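Local atomic coordinates of ribokinase, putative (Burkholderia thailandensis, PDB entry 3B1N), a protein that probably phosphorylates nucleosides as a kinase of the ribokinase (pfkB) family, and binds ADP together with the nucleoside mizoribine. Residues P238-E243 with R302-F307; F255-Y261 with A272-S277. All coordinates share one frame; numbering follows the deposited sequence. Where two conformers were deposited one is given.

Interaction 1: residues P238-E243 with R302-F307; sequences PAVRAE and RFETAF. With ADP (adenosine-5'-diphosphate), chain G.
Val240, on the adenine-binding loop of this ribokinase-fold kinase, packs against Ala306 and Phe307 at the end of helix 296-307, while Glu243 meets Arg302 one turn earlier. The contact illustrates how a loop without regular structure can be held by a helix on its far side while it lines a nucleotide pocket.

The apolar part centres on the two methyls of Val240. With CG1 anti to the backbone N (chi1 177°), CG2 falls beside that N and lies 3.4 Å from CZ of Phe307, and the two side chains cross at about a right angle. The same CG2 is 4.0 Å from CB of Ala306. Pro238 adds its CG at 4.0 Å from CE1 of Phe307, whose ring edge rests against Phe303.

The charged part is looser. In the conformer given, one of two, the Glu243 carboxylate sits over one face of the Arg302 guanidinium, the planes 37° apart, and OE2 is 3.6 Å from NH1. This long, tentative salt bridge is purely electrostatic, because no N-H points at the oxygen.

Water supplies the directed bonds. One molecule donates to Arg241 O and accepts from Arg302 NH2; a second accepts from Glu243 N and, in the guanidinium plane, from the same NH2.

Toward the nucleotide, Ala242 CB lies 3.9 Å from adenine N1, and Val240 O comes within 3.2 Å of C2 of ADP.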
ATOM      1  N   PRO B 238       0.207  11.660 -28.006  1.00 13.52           N
ATOM      2  CA  PRO B 238       1.524  11.255 -27.488  1.00 14.69           C
ATOM      3  C   PRO B 238       1.740  11.693 -26.070  1.00 14.57           C
ATOM      4  O   PRO B 238       1.230  12.748 -25.667  1.00 14.73           O
ATOM      5  CB  PRO B 238       2.526  11.999 -28.388  1.00 15.28           C
ATOM      6  CG  PRO B 238       1.721  13.020 -29.146  1.00 17.95           C
ATOM      7  CD  PRO B 238       0.257  12.790 -28.958  1.00 14.47           C
ATOM      8  N   ALA B 239       2.560  10.942 -25.337  1.00 15.28           N
ATOM      9  CA  ALA B 239       3.093  11.466 -24.097  1.00 14.77           C
ATOM     10  C   ALA B 239       4.072  12.602 -24.324  1.00 15.21           C
ATOM     11  O   ALA B 239       4.709  12.690 -25.385  1.00 16.69           O
ATOM     12  CB  ALA B 239       3.789  10.334 -23.290  1.00 15.28           C
ATOM     13  N   VAL B 240       4.219  13.460 -23.333  1.00 12.85           N
ATOM     14  CA  VAL B 240       5.295  14.439 -23.288  1.00 14.21           C
ATOM     15  C   VAL B 240       6.398  13.822 -22.440  1.00 15.96           C
ATOM     16  O   VAL B 240       6.122  13.350 -21.340  1.00 15.35           O
ATOM     17  CB  VAL B 240       4.816  15.795 -22.682  1.00 13.88           C
ATOM     18  CG1 VAL B 240       5.929  16.811 -22.541  1.00 14.13           C
ATOM     19  CG2 VAL B 240       3.785  16.399 -23.593  1.00 13.39           C
ATOM     20  N   ARG B 241       7.628  13.818 -22.950  1.00 18.60           N
ATOM     21  CA  ARG B 241       8.765  13.310 -22.151  1.00 21.57           C
ATOM     22  C   ARG B 241       8.873  14.045 -20.840  1.00 20.87           C
ATOM     23  O   ARG B 241       8.982  15.268 -20.803  1.00 21.38           O
ATOM     24  CB  ARG B 241      10.083  13.449 -22.959  1.00 21.86           C
ATOM     25  CG  ARG B 241      11.294  12.813 -22.287  1.00 29.45           C
ATOM     26  CD  ARG B 241      12.236  12.198 -23.314  1.00 36.71           C
ATOM     27  NE  ARG B 241      12.462  10.782 -23.000  1.00 44.65           N
ATOM     28  CZ  ARG B 241      11.747   9.761 -23.491  1.00 46.05           C
ATOM     29  NH1 ARG B 241      12.030   8.510 -23.127  1.00 45.46           N
ATOM     30  NH2 ARG B 241      10.750   9.976 -24.348  1.00 48.97           N
ATOM     31  N   ALA B 242       8.861  13.282 -19.744  1.00 21.38           N
ATOM     32  CA  ALA B 242       8.961  13.859 -18.416  1.00 21.38           C
ATOM     33  C   ALA B 242      10.364  14.346 -18.164  1.00 22.24           C
ATOM     34  O   ALA B 242      11.319  13.630 -18.513  1.00 22.48           O
ATOM     35  CB  ALA B 242       8.628  12.778 -17.377  1.00 21.46           C
ATOM     36  N   GLU B 243      10.484  15.494 -17.502  1.00 21.77           N
ATOM     37  CA  GLU B 243      11.822  15.987 -17.141  0.50 23.00           C
ATOM     38  C   GLU B 243      12.494  15.012 -16.173  1.00 22.89           C
ATOM     39  O   GLU B 243      13.725  14.817 -16.254  1.00 22.69           O
ATOM     40  CB  GLU B 243      11.798  17.416 -16.584  0.50 23.27           C
ATOM     41  CG  GLU B 243      11.078  18.445 -17.483  0.50 26.38           C
ATOM     42  CD  GLU B 243      11.888  18.936 -18.676  0.50 29.97           C
ATOM     43  OE1 GLU B 243      12.192  18.122 -19.587  0.50 31.30           O
ATOM     44  OE2 GLU B 243      12.182  20.153 -18.713  0.50 31.26           O
ATOM     45  N   ARG B 302       6.160  25.061 -22.807  1.00 14.51           N
ATOM     46  CA  ARG B 302       6.409  23.645 -22.899  1.00 14.33           C
ATOM     47  C   ARG B 302       5.510  22.943 -23.924  1.00 13.63           C
ATOM     48  O   ARG B 302       5.914  21.968 -24.571  1.00 13.53           O
ATOM     49  CB  ARG B 302       6.206  22.994 -21.513  1.00 14.32           C
ATOM     50  CG  ARG B 302       7.286  23.301 -20.467  1.00 18.10           C
ATOM     51  CD  ARG B 302       8.576  22.436 -20.692  1.00 21.80           C
ATOM     52  NE  ARG B 302       8.361  20.971 -20.587  1.00 25.56           N
ATOM     53  CZ  ARG B 302       8.424  20.270 -19.454  1.00 25.84           C
ATOM     54  NH1 ARG B 302       8.681  20.885 -18.294  1.00 23.38           N
ATOM     55  NH2 ARG B 302       8.230  18.945 -19.486  1.00 27.25           N
ATOM     56  N   PHE B 303       4.277  23.452 -24.121  1.00 13.23           N
ATOM     57  CA  PHE B 303       3.412  22.888 -25.124  1.00 13.18           C
ATOM     58  C   PHE B 303       4.039  23.136 -26.519  1.00 14.65           C
ATOM     59  O   PHE B 303       4.111  22.218 -27.321  1.00 14.76           O
ATOM     60  CB  PHE B 303       2.006  23.552 -25.067  1.00 12.04           C
ATOM     61  CG  PHE B 303       1.005  22.904 -25.990  1.00 13.46           C
ATOM     62  CD1 PHE B 303       0.014  21.999 -25.518  1.00 11.92           C
ATOM     63  CD2 PHE B 303       1.031  23.139 -27.363  1.00 14.74           C
ATOM     64  CE1 PHE B 303      -0.893  21.349 -26.377  1.00 13.56           C
ATOM     65  CE2 PHE B 303       0.148  22.502 -28.214  1.00 14.88           C
ATOM     66  CZ  PHE B 303      -0.853  21.594 -27.745  1.00 14.26           C
ATOM     67  N   GLU B 304       4.521  24.372 -26.716  1.00 17.40           N
ATOM     68  CA  GLU B 304       5.180  24.732 -27.973  1.00 20.91           C
ATOM     69  C   GLU B 304       6.404  23.855 -28.222  1.00 19.87           C
ATOM     70  O   GLU B 304       6.577  23.364 -29.321  1.00 21.36           O
ATOM     71  CB  GLU B 304       5.586  26.200 -27.928  1.00 21.03           C
ATOM     72  CG  GLU B 304       4.452  27.127 -28.198  1.00 28.93           C
ATOM     73  CD  GLU B 304       4.424  27.580 -29.654  1.00 37.12           C
ATOM     74  OE1 GLU B 304       3.577  28.446 -29.961  1.00 42.03           O
ATOM     75  OE2 GLU B 304       5.233  27.070 -30.476  1.00 41.35           O
ATOM     76  N   THR B 305       7.240  23.646 -27.195  1.00 19.60           N
ATOM     77  CA  THR B 305       8.419  22.789 -27.353  1.00 20.01           C
ATOM     78  C   THR B 305       8.043  21.357 -27.688  1.00 19.97           C
ATOM     79  O   THR B 305       8.649  20.742 -28.564  1.00 20.63           O
ATOM     80  CB  THR B 305       9.296  22.809 -26.128  1.00 20.30           C
ATOM     81  OG1 THR B 305       9.782  24.148 -25.958  1.00 22.86           O
ATOM     82  CG2 THR B 305      10.480  21.877 -26.306  1.00 22.86           C
ATOM     83  N   ALA B 306       7.018  20.815 -27.013  1.00 17.64           N
ATOM     84  CA  ALA B 306       6.618  19.434 -27.258  1.00 17.33           C
ATOM     85  C   ALA B 306       5.957  19.191 -28.598  1.00 17.81           C
ATOM     86  O   ALA B 306       6.185  18.160 -29.223  1.00 18.76           O
ATOM     87  CB  ALA B 306       5.633  18.947 -26.136  1.00 16.53           C
ATOM     88  N   PHE B 307       5.129  20.141 -29.027  1.00 17.43           N
ATOM     89  CA  PHE B 307       4.173  19.886 -30.116  1.00 18.36           C
ATOM     90  C   PHE B 307       4.307  20.774 -31.336  1.00 18.83           C
ATOM     91  O   PHE B 307       3.703  20.471 -32.335  1.00 21.59           O
ATOM     92  CB  PHE B 307       2.747  19.963 -29.592  1.00 17.98           C
ATOM     93  CG  PHE B 307       2.496  19.004 -28.483  1.00 16.96           C
ATOM     94  CD1 PHE B 307       2.679  17.615 -28.693  1.00 18.69           C
ATOM     95  CD2 PHE B 307       2.071  19.475 -27.229  1.00 16.47           C
ATOM     96  CE1 PHE B 307       2.448  16.704 -27.639  1.00 20.54           C
ATOM     97  CE2 PHE B 307       1.845  18.550 -26.166  1.00 17.12           C
ATOM     98  CZ  PHE B 307       2.013  17.186 -26.393  1.00 16.75           C
TER
HETATM   99  PB  ADP G 402      -3.709   7.525 -13.806  1.00 12.87           P
HETATM  100  O1B ADP G 402      -3.540   6.025 -13.610  1.00 20.07           O
HETATM  101  O2B ADP G 402      -5.167   7.860 -13.885  1.00 15.69           O
HETATM  102  O3B ADP G 402      -2.983   8.496 -12.944  1.00 12.80           O
HETATM  103  PA  ADP G 402      -1.972   7.414 -16.249  1.00 11.76           P
HETATM  104  O1A ADP G 402      -0.887   6.666 -15.462  1.00 12.78           O
HETATM  105  O2A ADP G 402      -2.581   6.771 -17.458  1.00 12.19           O
HETATM  106  O3A ADP G 402      -3.223   7.808 -15.367  1.00 14.35           O
HETATM  107  O5' ADP G 402      -1.255   8.768 -16.561  1.00 10.82           O
HETATM  108  C5' ADP G 402      -2.071   9.799 -17.131  1.00 10.81           C
HETATM  109  C4' ADP G 402      -1.328  10.660 -18.141  1.00  9.30           C
HETATM  110  O4' ADP G 402      -0.211  11.299 -17.487  1.00 10.44           O
HETATM  111  C3' ADP G 402      -0.715   9.867 -19.321  1.00 11.39           C
HETATM  112  O3' ADP G 402      -1.691   9.616 -20.345  1.00 12.01           O
HETATM  113  C2' ADP G 402       0.451  10.753 -19.678  1.00 11.27           C
HETATM  114  O2' ADP G 402       0.005  11.829 -20.532  1.00 11.50           O
HETATM  115  C1' ADP G 402       0.905  11.337 -18.370  1.00 11.81           C
HETATM  116  N9  ADP G 402       1.959  10.462 -17.786  1.00 11.55           N
HETATM  117  C8  ADP G 402       1.835   9.407 -16.917  1.00 12.61           C
HETATM  118  N7  ADP G 402       3.065   8.846 -16.683  1.00 11.64           N
HETATM  119  C5  ADP G 402       3.935   9.483 -17.452  1.00 11.95           C
HETATM  120  C6  ADP G 402       5.368   9.363 -17.713  1.00 13.91           C
HETATM  121  N6  ADP G 402       6.057   8.394 -17.048  1.00 15.72           N
HETATM  122  N1  ADP G 402       5.929  10.198 -18.569  1.00 13.64           N
HETATM  123  C2  ADP G 402       5.228  11.156 -19.222  1.00 15.35           C
HETATM  124  N3  ADP G 402       3.917  11.333 -19.011  1.00 13.61           N
HETATM  125  C4  ADP G 402       3.235  10.537 -18.188  1.00 11.38           C
HETATM  126  O   HOH W   1       9.319  17.790 -21.820  1.00 30.84           O
HETATM  127  O   HOH W   2       8.110  17.015 -16.856  1.00 18.68           O

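Interaction 2: residues F255-Y261 with A272-S277. With ADP (adenosine-5'-diphosphate), chain G.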
ATOM      1  N   PHE B 255      -4.103  15.363 -16.023  1.00  7.90           N
ATOM      2  CA  PHE B 255      -4.602  15.155 -17.396  1.00  8.81           C
ATOM      3  C   PHE B 255      -6.049  15.606 -17.508  1.00  9.28           C
ATOM      4  O   PHE B 255      -6.420  16.349 -18.422  1.00  9.89           O
ATOM      5  CB  PHE B 255      -4.398  13.654 -17.748  1.00  8.62           C
ATOM      6  CG  PHE B 255      -4.796  13.279 -19.151  1.00  7.87           C
ATOM      7  CD1 PHE B 255      -3.826  13.053 -20.152  1.00  9.32           C
ATOM      8  CD2 PHE B 255      -6.140  13.079 -19.463  1.00 10.84           C
ATOM      9  CE1 PHE B 255      -4.260  12.668 -21.465  1.00 10.86           C
ATOM     10  CE2 PHE B 255      -6.541  12.685 -20.731  1.00 10.99           C
ATOM     11  CZ  PHE B 255      -5.596  12.504 -21.735  1.00 11.47           C
ATOM     12  N   ARG B 256      -6.887  15.175 -16.581  1.00  9.61           N
ATOM     13  CA  ARG B 256      -8.320  15.568 -16.657  1.00  9.68           C
ATOM     14  C   ARG B 256      -8.496  17.081 -16.524  1.00 10.15           C
ATOM     15  O   ARG B 256      -9.366  17.637 -17.230  1.00 10.29           O
ATOM     16  CB  ARG B 256      -9.103  14.820 -15.559  1.00 10.32           C
ATOM     17  CG  ARG B 256      -9.367  13.390 -15.989  1.00 13.32           C
ATOM     18  CD  ARG B 256      -9.552  12.523 -14.755  1.00 17.30           C
ATOM     19  NE  ARG B 256      -9.788  11.125 -15.073  1.00 20.15           N
ATOM     20  CZ  ARG B 256      -8.889  10.297 -15.629  1.00 18.99           C
ATOM     21  NH1 ARG B 256      -7.710  10.720 -16.051  1.00 19.06           N
ATOM     22  NH2 ARG B 256      -9.208   9.050 -15.827  1.00 19.92           N
ATOM     23  N   GLY B 257      -7.727  17.763 -15.685  1.00  9.04           N
ATOM     24  CA  GLY B 257      -7.749  19.250 -15.629  1.00 10.52           C
ATOM     25  C   GLY B 257      -7.467  19.844 -17.000  1.00 10.78           C
ATOM     26  O   GLY B 257      -8.197  20.768 -17.455  1.00 10.82           O
ATOM     27  N   GLY B 258      -6.446  19.336 -17.687  1.00  9.65           N
ATOM     28  CA  GLY B 258      -6.123  19.897 -19.014  1.00  9.78           C
ATOM     29  C   GLY B 258      -7.210  19.598 -20.016  1.00 10.83           C
ATOM     30  O   GLY B 258      -7.536  20.457 -20.870  1.00 11.10           O
ATOM     31  N   LEU B 259      -7.746  18.396 -19.973  1.00 10.85           N
ATOM     32  CA  LEU B 259      -8.844  18.047 -20.878  1.00 10.53           C
ATOM     33  C   LEU B 259     -10.036  18.968 -20.658  1.00 10.91           C
ATOM     34  O   LEU B 259     -10.601  19.472 -21.647  1.00 11.57           O
ATOM     35  CB  LEU B 259      -9.236  16.602 -20.677  1.00 12.95           C
ATOM     36  CG  LEU B 259      -9.875  16.010 -21.914  1.00 15.97           C
ATOM     37  CD1 LEU B 259      -8.789  15.712 -22.948  1.00 16.03           C
ATOM     38  CD2 LEU B 259     -10.606  14.723 -21.525  1.00 18.14           C
ATOM     39  N   LEU B 260     -10.425  19.199 -19.396  1.00 10.88           N
ATOM     40  CA  LEU B 260     -11.570  20.062 -19.079  1.00  9.91           C
ATOM     41  C   LEU B 260     -11.293  21.487 -19.603  1.00 11.24           C
ATOM     42  O   LEU B 260     -12.208  22.126 -20.149  1.00 11.47           O
ATOM     43  CB  LEU B 260     -11.852  20.132 -17.561  1.00 11.25           C
ATOM     44  CG  LEU B 260     -12.444  18.855 -17.010  1.00 13.36           C
ATOM     45  CD1 LEU B 260     -12.264  18.940 -15.492  1.00 12.32           C
ATOM     46  CD2 LEU B 260     -13.948  18.835 -17.378  1.00 13.18           C
ATOM     47  N   TYR B 261     -10.067  21.986 -19.451  1.00 10.32           N
ATOM     48  CA  TYR B 261      -9.760  23.339 -19.936  1.00 10.08           C
ATOM     49  C   TYR B 261      -9.926  23.356 -21.465  1.00 10.59           C
ATOM     50  O   TYR B 261     -10.540  24.300 -22.025  1.00 10.91           O
ATOM     51  CB  TYR B 261      -8.303  23.695 -19.581  1.00  9.75           C
ATOM     52  CG  TYR B 261      -7.945  25.092 -19.986  1.00 11.18           C
ATOM     53  CD1 TYR B 261      -8.242  26.157 -19.159  1.00 12.15           C
ATOM     54  CD2 TYR B 261      -7.345  25.328 -21.233  1.00 14.14           C
ATOM     55  CE1 TYR B 261      -7.921  27.441 -19.503  1.00 13.31           C
ATOM     56  CE2 TYR B 261      -7.020  26.638 -21.607  1.00 13.93           C
ATOM     57  CZ  TYR B 261      -7.317  27.669 -20.727  1.00 12.22           C
ATOM     58  OH  TYR B 261      -6.985  28.977 -21.087  1.00 19.27           O
ATOM     59  N   ALA B 272      -6.731  19.340 -27.128  1.00 11.76           N
ATOM     60  CA  ALA B 272      -7.167  19.169 -25.731  1.00 10.94           C
ATOM     61  C   ALA B 272      -6.388  17.997 -25.162  1.00 11.51           C
ATOM     62  O   ALA B 272      -5.932  18.056 -24.019  1.00 10.87           O
ATOM     63  CB  ALA B 272      -8.659  18.873 -25.658  1.00 10.29           C
ATOM     64  N   GLY B 273      -6.279  16.941 -25.951  1.00 11.52           N
ATOM     65  CA  GLY B 273      -5.531  15.735 -25.509  1.00 10.49           C
ATOM     66  C   GLY B 273      -4.078  16.070 -25.248  1.00 10.91           C
ATOM     67  O   GLY B 273      -3.516  15.599 -24.251  1.00  9.91           O
ATOM     68  N   ARG B 274      -3.444  16.862 -26.127  1.00  9.92           N
ATOM     69  CA  ARG B 274      -2.031  17.142 -25.926  1.00 10.26           C
ATOM     70  C   ARG B 274      -1.819  18.025 -24.700  1.00 10.22           C
ATOM     71  O   ARG B 274      -0.822  17.875 -23.980  1.00 10.31           O
ATOM     72  CB  ARG B 274      -1.447  17.779 -27.204  1.00 10.34           C
ATOM     73  CG  ARG B 274      -1.195  16.726 -28.247  1.00 12.38           C
ATOM     74  CD  ARG B 274      -0.852  17.388 -29.581  1.00 13.19           C
ATOM     75  NE  ARG B 274      -0.401  16.351 -30.540  1.00 13.94           N
ATOM     76  CZ  ARG B 274      -1.206  15.466 -31.124  1.00 14.47           C
ATOM     77  NH1 ARG B 274      -2.519  15.408 -30.875  1.00 13.91           N
ATOM     78  NH2 ARG B 274      -0.666  14.579 -31.993  1.00 17.52           N
ATOM     79  N   LEU B 275      -2.761  18.950 -24.433  1.00  9.74           N
ATOM     80  CA  LEU B 275      -2.627  19.762 -23.237  1.00  8.54           C
ATOM     81  C   LEU B 275      -2.729  18.871 -21.979  1.00  9.70           C
ATOM     82  O   LEU B 275      -1.942  19.067 -21.055  1.00 10.41           O
ATOM     83  CB  LEU B 275      -3.697  20.892 -23.224  1.00  9.25           C
ATOM     84  CG  LEU B 275      -3.627  21.769 -21.979  1.00 10.33           C
ATOM     85  CD1 LEU B 275      -2.326  22.582 -21.905  1.00 12.75           C
ATOM     86  CD2 LEU B 275      -4.837  22.752 -21.994  1.00 12.23           C
ATOM     87  N   ALA B 276      -3.709  17.976 -21.974  1.00  9.62           N
ATOM     88  CA  ALA B 276      -3.917  17.021 -20.873  1.00  8.92           C
ATOM     89  C   ALA B 276      -2.615  16.216 -20.665  1.00  9.19           C
ATOM     90  O   ALA B 276      -2.145  16.036 -19.536  1.00  8.86           O
ATOM     91  CB  ALA B 276      -5.062  16.120 -21.234  1.00  7.97           C
ATOM     92  N   SER B 277      -2.059  15.703 -21.761  1.00  9.04           N
ATOM     93  CA  SER B 277      -0.831  14.895 -21.755  1.00  8.81           C
ATOM     94  C   SER B 277       0.333  15.696 -21.172  1.00  8.90           C
ATOM     95  O   SER B 277       1.088  15.206 -20.288  1.00  9.55           O
ATOM     96  CB  SER B 277      -0.549  14.490 -23.184  1.00  9.63           C
ATOM     97  OG  SER B 277       0.596  13.651 -23.171  1.00 11.54           O
TER
HETATM   98  PB  ADP G 402      -3.709   7.525 -13.806  1.00 12.87           P
HETATM   99  O1B ADP G 402      -3.540   6.025 -13.610  1.00 20.07           O
HETATM  100  O2B ADP G 402      -5.167   7.860 -13.885  1.00 15.69           O
HETATM  101  O3B ADP G 402      -2.983   8.496 -12.944  1.00 12.80           O
HETATM  102  PA  ADP G 402      -1.972   7.414 -16.249  1.00 11.76           P
HETATM  103  O1A ADP G 402      -0.887   6.666 -15.462  1.00 12.78           O
HETATM  104  O2A ADP G 402      -2.581   6.771 -17.458  1.00 12.19           O
HETATM  105  O3A ADP G 402      -3.223   7.808 -15.367  1.00 14.35           O
HETATM  106  O5' ADP G 402      -1.255   8.768 -16.561  1.00 10.82           O
HETATM  107  C5' ADP G 402      -2.071   9.799 -17.131  1.00 10.81           C
HETATM  108  C4' ADP G 402      -1.328  10.660 -18.141  1.00  9.30           C
HETATM  109  O4' ADP G 402      -0.211  11.299 -17.487  1.00 10.44           O
HETATM  110  C3' ADP G 402      -0.715   9.867 -19.321  1.00 11.39           C
HETATM  111  O3' ADP G 402      -1.691   9.616 -20.345  1.00 12.01           O
HETATM  112  C2' ADP G 402       0.451  10.753 -19.678  1.00 11.27           C
HETATM  113  O2' ADP G 402       0.005  11.829 -20.532  1.00 11.50           O
HETATM  114  C1' ADP G 402       0.905  11.337 -18.370  1.00 11.81           C
HETATM  115  N9  ADP G 402       1.959  10.462 -17.786  1.00 11.55           N
HETATM  116  C8  ADP G 402       1.835   9.407 -16.917  1.00 12.61           C
HETATM  117  N7  ADP G 402       3.065   8.846 -16.683  1.00 11.64           N
HETATM  118  C5  ADP G 402       3.935   9.483 -17.452  1.00 11.95           C
HETATM  119  C6  ADP G 402       5.368   9.363 -17.713  1.00 13.91           C
HETATM  120  N6  ADP G 402       6.057   8.394 -17.048  1.00 15.72           N
HETATM  121  N1  ADP G 402       5.929  10.198 -18.569  1.00 13.64           N
HETATM  122  C2  ADP G 402       5.228  11.156 -19.222  1.00 15.35           C
HETATM  123  N3  ADP G 402       3.917  11.333 -19.011  1.00 13.61           N
HETATM  124  C4  ADP G 402       3.235  10.537 -18.188  1.00 11.38           C
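Segments 255-261 and 272-277, on helices 251-264 and 269-284, run roughly antiparallel (150°) with axes only 7.2 Å apart, and the backbones come closest where Phe255 CA lies 4.0 Å from Ala276 CA. Such proximity depends on small residues. Gly258 presents bare backbone to the partner helix, so its CA comes to 4.1 Å from Ala276 CA.

Ala276 CB is central to the contact. This methyl stands over the centre of the Phe255 ring in a CH-pi contact, 3.3 Å from the centroid and only 7° off the ring normal. The ring reaches this place because its CG is turned anti to the backbone N (chi1 -177°). Phe255 also directs its CA-H at Ala276 O, with CA 3.4 Å from that oxygen. On the side of Leu259, CD1 touches both Ala272 CB and Ala276 CB; farther along, Leu275 CD2 lies 3.7 Å from Tyr261 CD2, the two side chains meeting obliquely.

Ser277 carries the pairing to the nucleotide: its OG is hydrogen-bonded to Pro238 O in the loop and also accepts a longer hydrogen bond from ADP O2' (3.3 Å). The helices are therefore joined by apolar and CH-type contacts, which need close fit more than polar pairing, while the hydroxyl of Ser277 links the Pro238 carbonyl with the ribose of ADP.

In the fold
Followed from the N terminus, the chain leaves edge strand 233-237 of the nine-stranded sheet, passes through the loop 238-243, and then forms helices 251-264, 269-284 and 296-307. Interaction 2 closes the short hairpin between the first two helices. Interaction 1 closes a longer loop by returning the third helix to the segment after the strand, so interaction 2 is nested within it. Their centres lie 13 Å apart, and they meet directly: loop 238-243 touches helix 269-284 through Pro238 and Ser277, and Phe303 and Phe307 pack on the same helix. That middle helix thus joins both contacts, and each reaches the same ADP.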